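Local structure of putative immunoglobulin-blocking virulence protein (Mycoplasma mycoides subsp. capri, 7ADK) at residues L522-I528 against R580-F586; N552-Q558 against G608-V614; N529-V535 against T546-T550. The protein probably binds antibodies at the mycoplasma surface and, with its partner MIP, promotes dissociation of the antibody from its antigen. Residues are numbered along the deposited sequence.

Contact 1. Residues L522-I528 against R580-F586; sequences LRNTTWI and RNNEPFF
The guanidinium of R580 holds the two loops together by donating to backbone carbonyls of 522-528. R580 NH2 gives a hydrogen bond to L522 O at 3.0 Å, with the acceptor near the guanidinium plane, and R580 NH1 reaches T525 O at 2.8 Å, a bond weakened by its 130° angle at hydrogen. On its own segment R580 NE donates to E583 OE2 at 3.0 Å in a hydrogen bond of 170° that is part of a salt bridge. The arginine gets there with chi1 -68° and chi2 174°, then turns at chi3 76°.

Both backbones bend where this happens. L522-T525 is a type I turn closed by T525 N to L522 O at 3.1 Å, so L522 O serves both the turn and R580; R580-E583 is a second type I turn, closed by E583 N to R580 O at 3.2 Å. R580, just past the C-terminal end of helix 567-579, thus joins the loop after that helix to the type I turn that follows strand 516-517.

Apolar packing flanks the polar group. CA atoms of I528 and F585 lie 6.5 Å apart, and I528 CG2 sits 3.8 Å from the F585 ring centroid, 22° off the normal, a CH-pi contact over the ring face. With chi1 t for F585 and m for F586, both rings reach L522 CD1, through F585 CE1 at 3.6 Å and F586 CE1 at 4.0 Å, while I528 CD1 meets F586 CZ at 3.7 Å. F585 and F586 both also contact Y517 of strand 516-517.

Contact 2. Residues N552-Q558 against G608-V614; sequences NTLAFDQ and GLDFSRV
F556, with chi1 -65°, lays its ring beside L609 and F611: CE2 of F556 is 3.8 Å from CD2 of L609, which lies near the ring plane, and CD2 of F556 is 3.7 Å from CE1 of F611. L554 shares the sheet face with L609, its CB 4.0 Å from L609 CD2, and helix 567-579 packs on this face through V576, I569 and L573.

The backbones run parallel, the axes of 553-555 and 608-610 approaching to 4.6 Å at 21°. Bridges pair T553 with G608, L554 with L609 and A555 with D610, at CA separations of 4.4, 5.1 and 4.6 Å. Their hydrogen bonds are G608 N to N552 O (2.9 Å), L554 N to G608 O (3.0 Å), D610 N to L554 O (2.9 Å) and a weak F556 N to D610 O (3.4 Å). On the other face T553 CG2 meets D610 CB at 3.9 Å.

Past the strands, F611-V614 is a type I turn (V614 N to F611 O, 3.0 Å). D610 OD1 accepts from S612 N at 3.0 Å, an Asx turn. R613 packs CB 3.6 Å from F556 O and CD 3.5 Å from D557 OD1. D557, whose OD2 forms a salt bridge with K464, and Q558 pack on G681 of the Lipoprotein chain. Two neighbouring parallel strands joined through helix 567-579, on one face of their sheet, form a beta-alpha-beta crossover.

Contact 3. Residues N529-V535 against T546-T550; sequences NTIDYNV and TTRIT
Five hydrogen bonds cross between the irregular segment 529-535 and 546-550, where strand 547-548 lies. Just one joins backbone to backbone: R548 N to D532 O, 3.1 Å and 162°, beside which T547 CA makes a CA-H...O contact with D532 O at 3.6 Å. The others use side chains. R548 NE donates to T530 O at 3.0 Å, and R548 NH2 adds a weak bond to the same T530 O at 3.4 Å; R548 is folded for this, with chi1 69° and chi2 80°, before extending at chi3 163°. D532 takes a left-handed conformation (61/35), at which the chain bends without turning back. T547 OG1 accepts from N534 N at 3.0 Å and 173°; the CA atoms of N534 and T547, the nearest across the segments, are 5.0 Å apart. N534 ND2 is bonded chiefly to R362 O, and its bond to T546 O (3.5 Å) is weak. Within the loop N529 ND2 donates to D532 OD2 (3.2 Å); the same OD2 makes salt bridges to R352 and R362 and a hydrogen bond with Y505 OH.

In the packing, the R548 guanidinium is sandwiched: T530 OG1 lies over one face, 3.9 Å from R548 NH2, and Y533 CD1 over the opposite face, 3.8 Å from R548 CZ. V535 CG1 comes within 3.8 Å of T547 OG1.

This is structural packing of a loop along a short strand of the mixed sheet, without a regular beta bridge. Strand 547-548 pairs antiparallel with strand 502-506, while I531 packs on helix 339-351 and D532, N534 and T546 on I367 of helix 364-369.

Contacts 1 and 2 are buried, whereas contact 3 is only partly so, with Y533 exposed. Contact 2 is the one built on paired strands, within the parallel sheet; contacts 1 and 3 are loop-centred and rely on arginines that donate to main-chain carbonyls, R580 beside aromatic packing and R548 in a more polar setting. Helix 567-579 links the first two: it packs on the sheet face of contact 2 and leads into 580-586. Contacts 1 and 3 touch directly, P584 CB lying 3.4 Å from T530 OG1. Contacts 2 and 3 adjoin in sequence, as the chain passes from the mixed sheet into the parallel one.

Contact 1. Residues L522-I528 against R580-F586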
loop_
_atom_site.group_PDB
_atom_site.type_symbol
_atom_site.label_atom_id
_atom_site.label_comp_id
_atom_site.label_asym_id
_atom_site.label_seq_id
_atom_site.Cartn_x
_atom_site.Cartn_y
_atom_site.Cartn_z
ATOM N N LEU A 522 -15.585 -11.516 -25.452
ATOM C CA LEU A 522 -14.759 -12.531 -26.101
ATOM C C LEU A 522 -15.545 -13.372 -27.118
ATOM O O LEU A 522 -15.036 -14.400 -27.557
ATOM C CB LEU A 522 -14.121 -13.400 -25.005
ATOM C CG LEU A 522 -13.333 -12.638 -23.923
ATOM C CD1 LEU A 522 -12.899 -13.613 -22.833
ATOM C CD2 LEU A 522 -12.103 -11.964 -24.505
ATOM N N ARG A 523 -16.776 -12.987 -27.487
ATOM C CA ARG A 523 -17.744 -13.868 -28.171
ATOM C C ARG A 523 -17.203 -14.509 -29.452
ATOM O O ARG A 523 -17.400 -15.696 -29.674
ATOM C CB ARG A 523 -19.047 -13.088 -28.435
ATOM C CG ARG A 523 -20.205 -14.035 -28.750
ATOM C CD ARG A 523 -21.410 -13.341 -29.393
ATOM N NE ARG A 523 -22.223 -12.561 -28.454
ATOM C CZ ARG A 523 -23.111 -13.013 -27.598
ATOM N NH1 ARG A 523 -23.258 -14.268 -27.318
ATOM N NH2 ARG A 523 -23.894 -12.175 -27.000
ATOM N N ASN A 524 -16.479 -13.739 -30.255
ATOM C CA ASN A 524 -15.868 -14.152 -31.525
ATOM C C ASN A 524 -14.326 -14.043 -31.503
ATOM O O ASN A 524 -13.659 -13.779 -32.505
ATOM C CB ASN A 524 -16.590 -13.518 -32.719
ATOM C CG ASN A 524 -17.039 -12.115 -32.430
ATOM O OD1 ASN A 524 -16.230 -11.232 -32.207
ATOM N ND2 ASN A 524 -18.319 -11.893 -32.319
ATOM N N THR A 525 -13.750 -14.322 -30.329
ATOM C CA THR A 525 -12.332 -14.661 -30.149
ATOM C C THR A 525 -12.183 -16.171 -30.082
ATOM O O THR A 525 -12.812 -16.798 -29.239
ATOM C CB THR A 525 -11.777 -14.026 -28.872
ATOM O OG1 THR A 525 -11.756 -12.632 -29.020
ATOM C CG2 THR A 525 -10.355 -14.454 -28.547
ATOM N N THR A 526 -11.355 -16.760 -30.948
ATOM C CA THR A 526 -11.218 -18.223 -31.057
ATOM C C THR A 526 -10.397 -18.852 -29.924
ATOM O O THR A 526 -10.699 -19.969 -29.521
ATOM C CB THR A 526 -10.600 -18.571 -32.415
ATOM O OG1 THR A 526 -11.496 -18.278 -33.448
ATOM C CG2 THR A 526 -10.181 -20.024 -32.604
ATOM N N TRP A 527 -9.364 -18.160 -29.418
ATOM C CA TRP A 527 -8.478 -18.652 -28.351
ATOM C C TRP A 527 -7.841 -17.489 -27.583
ATOM O O TRP A 527 -7.182 -16.639 -28.178
ATOM C CB TRP A 527 -7.417 -19.601 -28.954
ATOM C CG TRP A 527 -6.503 -20.324 -28.007
ATOM C CD1 TRP A 527 -6.802 -21.467 -27.350
ATOM C CD2 TRP A 527 -5.122 -20.018 -27.644
ATOM N NE1 TRP A 527 -5.712 -21.888 -26.614
ATOM C CE2 TRP A 527 -4.649 -21.035 -26.767
ATOM C CE3 TRP A 527 -4.205 -19.004 -27.986
ATOM C CZ2 TRP A 527 -3.347 -21.048 -26.259
ATOM C CZ3 TRP A 527 -2.893 -19.016 -27.490
ATOM C CH2 TRP A 527 -2.456 -20.035 -26.635
ATOM N N ILE A 528 -8.051 -17.421 -26.269
ATOM C CA ILE A 528 -7.423 -16.424 -25.396
ATOM C C ILE A 528 -6.183 -17.078 -24.789
ATOM O O ILE A 528 -6.256 -18.198 -24.285
ATOM C CB ILE A 528 -8.371 -15.891 -24.287
ATOM C CG1 ILE A 528 -9.760 -15.460 -24.787
ATOM C CG2 ILE A 528 -7.729 -14.684 -23.584
ATOM C CD1 ILE A 528 -10.800 -16.564 -24.813
ATOM N N ARG A 580 -18.233 -22.867 -23.073
ATOM C CA ARG A 580 -16.793 -22.848 -23.388
ATOM C C ARG A 580 -15.936 -23.327 -22.210
ATOM O O ARG A 580 -14.727 -23.151 -22.194
ATOM C CB ARG A 580 -16.374 -21.463 -23.910
ATOM C CG ARG A 580 -16.975 -21.134 -25.276
ATOM C CD ARG A 580 -16.691 -19.706 -25.744
ATOM N NE ARG A 580 -15.318 -19.545 -26.229
ATOM C CZ ARG A 580 -14.734 -18.424 -26.607
ATOM N NH1 ARG A 580 -13.520 -18.450 -27.035
ATOM N NH2 ARG A 580 -15.322 -17.265 -26.597
ATOM N N ASN A 581 -16.531 -23.958 -21.198
ATOM C CA ASN A 581 -15.854 -24.299 -19.951
ATOM C C ASN A 581 -14.673 -25.265 -20.133
ATOM O O ASN A 581 -13.755 -25.253 -19.323
ATOM C CB ASN A 581 -16.893 -24.865 -18.980
ATOM C CG ASN A 581 -16.317 -25.322 -17.655
ATOM O OD1 ASN A 581 -16.135 -24.566 -16.723
ATOM N ND2 ASN A 581 -16.046 -26.590 -17.508
ATOM N N ASN A 582 -14.657 -26.135 -21.137
ATOM C CA ASN A 582 -13.542 -27.069 -21.292
ATOM C C ASN A 582 -12.226 -26.385 -21.721
ATOM O O ASN A 582 -11.171 -27.000 -21.637
ATOM C CB ASN A 582 -13.972 -28.236 -22.188
ATOM C CG ASN A 582 -14.058 -27.890 -23.648
ATOM O OD1 ASN A 582 -14.599 -26.869 -24.040
ATOM N ND2 ASN A 582 -13.515 -28.725 -24.482
ATOM N N GLU A 583 -12.259 -25.122 -22.138
ATOM C CA GLU A 583 -11.081 -24.312 -22.458
ATOM C C GLU A 583 -10.401 -23.748 -21.198
ATOM O O GLU A 583 -11.100 -23.306 -20.290
ATOM C CB GLU A 583 -11.455 -23.106 -23.327
ATOM C CG GLU A 583 -12.246 -23.411 -24.601
ATOM C CD GLU A 583 -12.651 -22.136 -25.356
ATOM O OE1 GLU A 583 -11.890 -21.142 -25.315
ATOM O OE2 GLU A 583 -13.703 -22.122 -26.023
ATOM N N PRO A 584 -9.060 -23.638 -21.140
ATOM C CA PRO A 584 -8.356 -23.197 -19.934
ATOM C C PRO A 584 -8.665 -21.782 -19.432
ATOM O O PRO A 584 -8.636 -21.537 -18.234
ATOM C CB PRO A 584 -6.880 -23.292 -20.281
ATOM C CG PRO A 584 -6.804 -24.302 -21.411
ATOM C CD PRO A 584 -8.118 -24.105 -22.144
ATOM N N PHE A 585 -8.951 -20.820 -20.311
ATOM C CA PHE A 585 -9.198 -19.427 -19.899
ATOM C C PHE A 585 -10.491 -19.285 -19.097
ATOM O O PHE A 585 -10.566 -18.547 -18.118
ATOM C CB PHE A 585 -9.224 -18.495 -21.118
ATOM C CG PHE A 585 -9.367 -17.028 -20.755
ATOM C CD1 PHE A 585 -10.634 -16.422 -20.697
ATOM C CD2 PHE A 585 -8.230 -16.277 -20.415
ATOM C CE1 PHE A 585 -10.757 -15.085 -20.310
ATOM C CE2 PHE A 585 -8.359 -14.939 -20.029
ATOM C CZ PHE A 585 -9.622 -14.340 -19.979
ATOM N N PHE A 586 -11.536 -20.014 -19.482
ATOM C CA PHE A 586 -12.842 -19.979 -18.818
ATOM C C PHE A 586 -12.895 -20.771 -17.505
ATOM O O PHE A 586 -13.927 -20.796 -16.843
ATOM C CB PHE A 586 -13.934 -20.376 -19.815
ATOM C CG PHE A 586 -14.019 -19.407 -20.967
ATOM C CD1 PHE A 586 -14.362 -18.069 -20.742
ATOM C CD2 PHE A 586 -13.635 -19.802 -22.249
ATOM C CE1 PHE A 586 -14.357 -17.144 -21.795
ATOM C CE2 PHE A 586 -13.603 -18.879 -23.297
ATOM C CZ PHE A 586 -13.972 -17.548 -23.079
#

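Contact 2. Residues N552-Q558 against G608-V614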
loop_
_atom_site.group_PDB
_atom_site.type_symbol
_atom_site.label_atom_id
_atom_site.label_comp_id
_atom_site.label_asym_id
_atom_site.label_seq_id
_atom_site.Cartn_x
_atom_site.Cartn_y
_atom_site.Cartn_z
ATOM N N ASN A 552 -10.584 -14.384 -11.839
ATOM C CA ASN A 552 -11.618 -15.066 -11.065
ATOM C C ASN A 552 -12.951 -14.285 -11.025
ATOM O O ASN A 552 -13.881 -14.720 -10.360
ATOM C CB ASN A 552 -11.048 -15.424 -9.678
ATOM C CG ASN A 552 -11.444 -16.818 -9.232
ATOM O OD1 ASN A 552 -12.606 -17.155 -9.092
ATOM N ND2 ASN A 552 -10.506 -17.692 -9.011
ATOM N N THR A 553 -13.069 -13.164 -11.743
ATOM C CA THR A 553 -14.259 -12.292 -11.781
ATOM C C THR A 553 -14.871 -12.244 -13.173
ATOM O O THR A 553 -14.157 -12.082 -14.154
ATOM C CB THR A 553 -13.939 -10.852 -11.336
ATOM O OG1 THR A 553 -13.502 -10.845 -10.014
ATOM C CG2 THR A 553 -15.120 -9.893 -11.370
ATOM N N LEU A 554 -16.203 -12.293 -13.235
ATOM C CA LEU A 554 -16.996 -11.875 -14.383
ATOM C C LEU A 554 -17.651 -10.521 -14.080
ATOM O O LEU A 554 -18.379 -10.405 -13.102
ATOM C CB LEU A 554 -18.061 -12.938 -14.693
ATOM C CG LEU A 554 -17.547 -14.353 -14.957
ATOM C CD1 LEU A 554 -18.712 -15.247 -15.347
ATOM C CD2 LEU A 554 -16.518 -14.361 -16.068
ATOM N N ALA A 555 -17.417 -9.507 -14.913
ATOM C CA ALA A 555 -17.935 -8.152 -14.727
ATOM C C ALA A 555 -18.754 -7.689 -15.937
ATOM O O ALA A 555 -18.198 -7.401 -16.986
ATOM C CB ALA A 555 -16.779 -7.199 -14.442
ATOM N N PHE A 556 -20.072 -7.585 -15.802
ATOM C CA PHE A 556 -20.961 -7.109 -16.862
ATOM C C PHE A 556 -21.018 -5.574 -16.919
ATOM O O PHE A 556 -20.838 -4.908 -15.901
ATOM C CB PHE A 556 -22.328 -7.773 -16.698
ATOM C CG PHE A 556 -22.277 -9.273 -16.900
ATOM C CD1 PHE A 556 -22.408 -9.802 -18.193
ATOM C CD2 PHE A 556 -22.072 -10.139 -15.814
ATOM C CE1 PHE A 556 -22.360 -11.189 -18.399
ATOM C CE2 PHE A 556 -22.025 -11.527 -16.020
ATOM C CZ PHE A 556 -22.172 -12.053 -17.310
ATOM N N ASP A 557 -21.248 -5.007 -18.100
ATOM C CA ASP A 557 -21.283 -3.560 -18.328
ATOM C C ASP A 557 -22.731 -3.054 -18.483
ATOM O O ASP A 557 -23.680 -3.834 -18.554
ATOM C CB ASP A 557 -20.349 -3.183 -19.498
ATOM C CG ASP A 557 -19.776 -1.755 -19.412
ATOM O OD1 ASP A 557 -20.221 -0.959 -18.553
ATOM O OD2 ASP A 557 -18.852 -1.427 -20.193
ATOM N N GLN A 558 -22.946 -1.740 -18.485
ATOM C CA GLN A 558 -24.298 -1.169 -18.419
ATOM C C GLN A 558 -25.190 -1.516 -19.615
ATOM O O GLN A 558 -26.377 -1.758 -19.434
ATOM C CB GLN A 558 -24.243 0.349 -18.225
ATOM C CG GLN A 558 -25.615 1.002 -17.997
ATOM C CD GLN A 558 -26.397 0.426 -16.812
ATOM O OE1 GLN A 558 -26.274 0.839 -15.671
ATOM N NE2 GLN A 558 -27.252 -0.540 -17.027
ATOM N N GLY A 608 -16.283 -15.167 -8.812
ATOM C CA GLY A 608 -16.759 -13.811 -8.545
ATOM C C GLY A 608 -17.733 -13.268 -9.590
ATOM O O GLY A 608 -17.532 -13.462 -10.783
ATOM N N LEU A 609 -18.752 -12.521 -9.152
ATOM C CA LEU A 609 -19.605 -11.679 -9.995
ATOM C C LEU A 609 -19.539 -10.218 -9.569
ATOM O O LEU A 609 -19.804 -9.889 -8.422
ATOM C CB LEU A 609 -21.063 -12.162 -9.977
ATOM C CG LEU A 609 -21.398 -13.257 -10.997
ATOM C CD1 LEU A 609 -22.805 -13.761 -10.736
ATOM C CD2 LEU A 609 -21.372 -12.737 -12.425
ATOM N N ASP A 610 -19.249 -9.333 -10.512
ATOM C CA ASP A 610 -19.278 -7.883 -10.331
ATOM C C ASP A 610 -20.384 -7.235 -11.183
ATOM O O ASP A 610 -20.398 -7.334 -12.409
ATOM C CB ASP A 610 -17.885 -7.313 -10.629
ATOM C CG ASP A 610 -17.846 -5.784 -10.601
ATOM O OD1 ASP A 610 -18.562 -5.183 -9.778
ATOM O OD2 ASP A 610 -17.143 -5.168 -11.427
ATOM N N PHE A 611 -21.298 -6.532 -10.523
ATOM C CA PHE A 611 -22.360 -5.752 -11.136
ATOM C C PHE A 611 -22.221 -4.243 -10.890
ATOM O O PHE A 611 -23.158 -3.497 -11.125
ATOM C CB PHE A 611 -23.716 -6.326 -10.716
ATOM C CG PHE A 611 -23.967 -7.751 -11.167
ATOM C CD1 PHE A 611 -24.046 -8.048 -12.537
ATOM C CD2 PHE A 611 -24.179 -8.774 -10.232
ATOM C CE1 PHE A 611 -24.367 -9.340 -12.972
ATOM C CE2 PHE A 611 -24.493 -10.073 -10.665
ATOM C CZ PHE A 611 -24.587 -10.356 -12.037
ATOM N N SER A 612 -21.057 -3.743 -10.478
ATOM C CA SER A 612 -20.801 -2.317 -10.219
ATOM C C SER A 612 -21.076 -1.370 -11.393
ATOM O O SER A 612 -21.431 -0.214 -11.187
ATOM C CB SER A 612 -19.346 -2.115 -9.823
ATOM O OG SER A 612 -19.034 -2.903 -8.708
ATOM N N ARG A 613 -20.924 -1.826 -12.638
ATOM C CA ARG A 613 -21.207 -1.004 -13.825
ATOM C C ARG A 613 -22.680 -1.030 -14.232
ATOM O O ARG A 613 -23.068 -0.197 -15.036
ATOM C CB ARG A 613 -20.329 -1.435 -15.002
ATOM C CG ARG A 613 -18.824 -1.325 -14.757
ATOM C CD ARG A 613 -18.077 -1.929 -15.936
ATOM N NE ARG A 613 -16.637 -2.023 -15.704
ATOM C CZ ARG A 613 -15.791 -2.834 -16.303
ATOM N NH1 ARG A 613 -16.160 -3.685 -17.200
ATOM N NH2 ARG A 613 -14.543 -2.814 -16.003
ATOM N N VAL A 614 -23.502 -1.946 -13.712
ATOM C CA VAL A 614 -24.873 -2.200 -14.181
ATOM C C VAL A 614 -25.871 -1.994 -13.051
ATOM O O VAL A 614 -26.134 -2.864 -12.225
ATOM C CB VAL A 614 -24.967 -3.544 -14.925
ATOM C CG1 VAL A 614 -24.372 -4.749 -14.206
ATOM C CG2 VAL A 614 -26.392 -3.889 -15.328
#

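Contact 3. Residues N529-V535 against T546-T550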
loop_
_atom_site.group_PDB
_atom_site.type_symbol
_atom_site.label_atom_id
_atom_site.label_comp_id
_atom_site.label_asym_id
_atom_site.label_seq_id
_atom_site.Cartn_x
_atom_site.Cartn_y
_atom_site.Cartn_z
ATOM N N ASN A 529 -5.036 -16.412 -24.855
ATOM C CA ASN A 529 -3.761 -16.969 -24.438
ATOM C C ASN A 529 -3.714 -17.183 -22.922
ATOM O O ASN A 529 -3.843 -16.252 -22.123
ATOM C CB ASN A 529 -2.609 -16.091 -24.924
ATOM C CG ASN A 529 -1.250 -16.712 -24.705
ATOM O OD1 ASN A 529 -1.106 -17.906 -24.506
ATOM N ND2 ASN A 529 -0.221 -15.916 -24.730
ATOM N N THR A 530 -3.519 -18.448 -22.570
ATOM C CA THR A 530 -3.570 -19.032 -21.222
ATOM C C THR A 530 -2.260 -19.726 -20.834
ATOM O O THR A 530 -2.003 -20.022 -19.667
ATOM C CB THR A 530 -4.745 -20.015 -21.221
ATOM O OG1 THR A 530 -5.023 -20.459 -19.915
ATOM C CG2 THR A 530 -4.503 -21.226 -22.132
ATOM N N ILE A 531 -1.424 -19.967 -21.839
ATOM C CA ILE A 531 0.007 -20.274 -21.736
ATOM C C ILE A 531 0.722 -18.937 -21.446
ATOM O O ILE A 531 0.053 -17.938 -21.218
ATOM C CB ILE A 531 0.418 -21.002 -23.043
ATOM C CG1 ILE A 531 -0.373 -22.323 -23.166
ATOM C CG2 ILE A 531 1.911 -21.313 -23.159
ATOM C CD1 ILE A 531 -0.321 -22.995 -24.525
ATOM N N ASP A 532 2.047 -18.851 -21.405
ATOM C CA ASP A 532 2.751 -17.605 -21.065
ATOM C C ASP A 532 2.415 -17.112 -19.642
ATOM O O ASP A 532 2.313 -15.921 -19.359
ATOM C CB ASP A 532 2.608 -16.536 -22.169
ATOM C CG ASP A 532 3.092 -16.911 -23.570
ATOM O OD1 ASP A 532 3.569 -18.042 -23.818
ATOM O OD2 ASP A 532 2.947 -16.054 -24.472
ATOM N N TYR A 533 2.215 -18.063 -18.730
ATOM C CA TYR A 533 1.983 -17.875 -17.303
ATOM C C TYR A 533 3.305 -17.922 -16.529
ATOM O O TYR A 533 3.929 -18.979 -16.407
ATOM C CB TYR A 533 1.023 -18.963 -16.837
ATOM C CG TYR A 533 0.804 -19.040 -15.347
ATOM C CD1 TYR A 533 -0.132 -18.200 -14.728
ATOM C CD2 TYR A 533 1.497 -19.998 -14.591
ATOM C CE1 TYR A 533 -0.422 -18.362 -13.363
ATOM C CE2 TYR A 533 1.206 -20.164 -13.231
ATOM C CZ TYR A 533 0.225 -19.365 -12.618
ATOM O OH TYR A 533 -0.090 -19.546 -11.315
ATOM N N ASN A 534 3.736 -16.772 -16.011
ATOM C CA ASN A 534 5.092 -16.542 -15.517
ATOM C C ASN A 534 5.103 -15.995 -14.078
ATOM O O ASN A 534 5.845 -15.064 -13.769
ATOM C CB ASN A 534 5.859 -15.682 -16.539
ATOM C CG ASN A 534 6.207 -16.387 -17.832
ATOM O OD1 ASN A 534 6.336 -17.582 -17.923
ATOM N ND2 ASN A 534 6.408 -15.668 -18.871
ATOM N N VAL A 535 4.297 -16.569 -13.176
ATOM C CA VAL A 535 4.251 -16.172 -11.757
ATOM C C VAL A 535 4.952 -17.205 -10.868
ATOM O O VAL A 535 4.641 -18.392 -10.887
ATOM C CB VAL A 535 2.826 -15.820 -11.276
ATOM C CG1 VAL A 535 2.105 -14.909 -12.265
ATOM C CG2 VAL A 535 1.930 -17.013 -11.034
ATOM N N THR A 546 6.457 -10.119 -17.042
ATOM C CA THR A 546 5.236 -10.105 -17.846
ATOM C C THR A 546 4.583 -11.479 -17.895
ATOM O O THR A 546 5.256 -12.493 -18.044
ATOM C CB THR A 546 5.520 -9.545 -19.240
ATOM O OG1 THR A 546 6.068 -8.248 -19.121
ATOM C CG2 THR A 546 4.268 -9.380 -20.088
ATOM N N THR A 547 3.266 -11.535 -17.748
ATOM C CA THR A 547 2.496 -12.784 -17.664
ATOM C C THR A 547 1.058 -12.582 -18.134
ATOM O O THR A 547 0.552 -11.462 -18.118
ATOM C CB THR A 547 2.559 -13.330 -16.227
ATOM O OG1 THR A 547 1.831 -14.518 -16.070
ATOM C CG2 THR A 547 2.040 -12.365 -15.191
ATOM N N ARG A 548 0.366 -13.650 -18.528
ATOM C CA ARG A 548 -1.087 -13.609 -18.724
ATOM C C ARG A 548 -1.829 -13.372 -17.407
ATOM O O ARG A 548 -1.422 -13.887 -16.364
ATOM C CB ARG A 548 -1.572 -14.831 -19.514
ATOM C CG ARG A 548 -1.500 -16.203 -18.835
ATOM C CD ARG A 548 -2.621 -16.524 -17.844
ATOM N NE ARG A 548 -2.679 -17.961 -17.583
ATOM C CZ ARG A 548 -3.350 -18.583 -16.645
ATOM N NH1 ARG A 548 -4.130 -17.964 -15.824
ATOM N NH2 ARG A 548 -3.222 -19.860 -16.501
ATOM N N ILE A 549 -2.924 -12.619 -17.450
ATOM C CA ILE A 549 -3.746 -12.333 -16.265
ATOM C C ILE A 549 -4.520 -13.584 -15.832
ATOM O O ILE A 549 -5.047 -14.322 -16.664
ATOM C CB ILE A 549 -4.676 -11.125 -16.494
ATOM C CG1 ILE A 549 -3.920 -9.823 -16.762
ATOM C CG2 ILE A 549 -5.596 -10.869 -15.309
ATOM C CD1 ILE A 549 -4.693 -8.871 -17.660
ATOM N N THR A 550 -4.636 -13.812 -14.525
ATOM C CA THR A 550 -5.611 -14.742 -13.944
ATOM C C THR A 550 -6.880 -13.973 -13.603
ATOM O O THR A 550 -6.840 -12.987 -12.869
ATOM C CB THR A 550 -5.072 -15.415 -12.678
ATOM O OG1 THR A 550 -4.001 -16.248 -13.011
ATOM C CG2 THR A 550 -6.093 -16.306 -11.987
#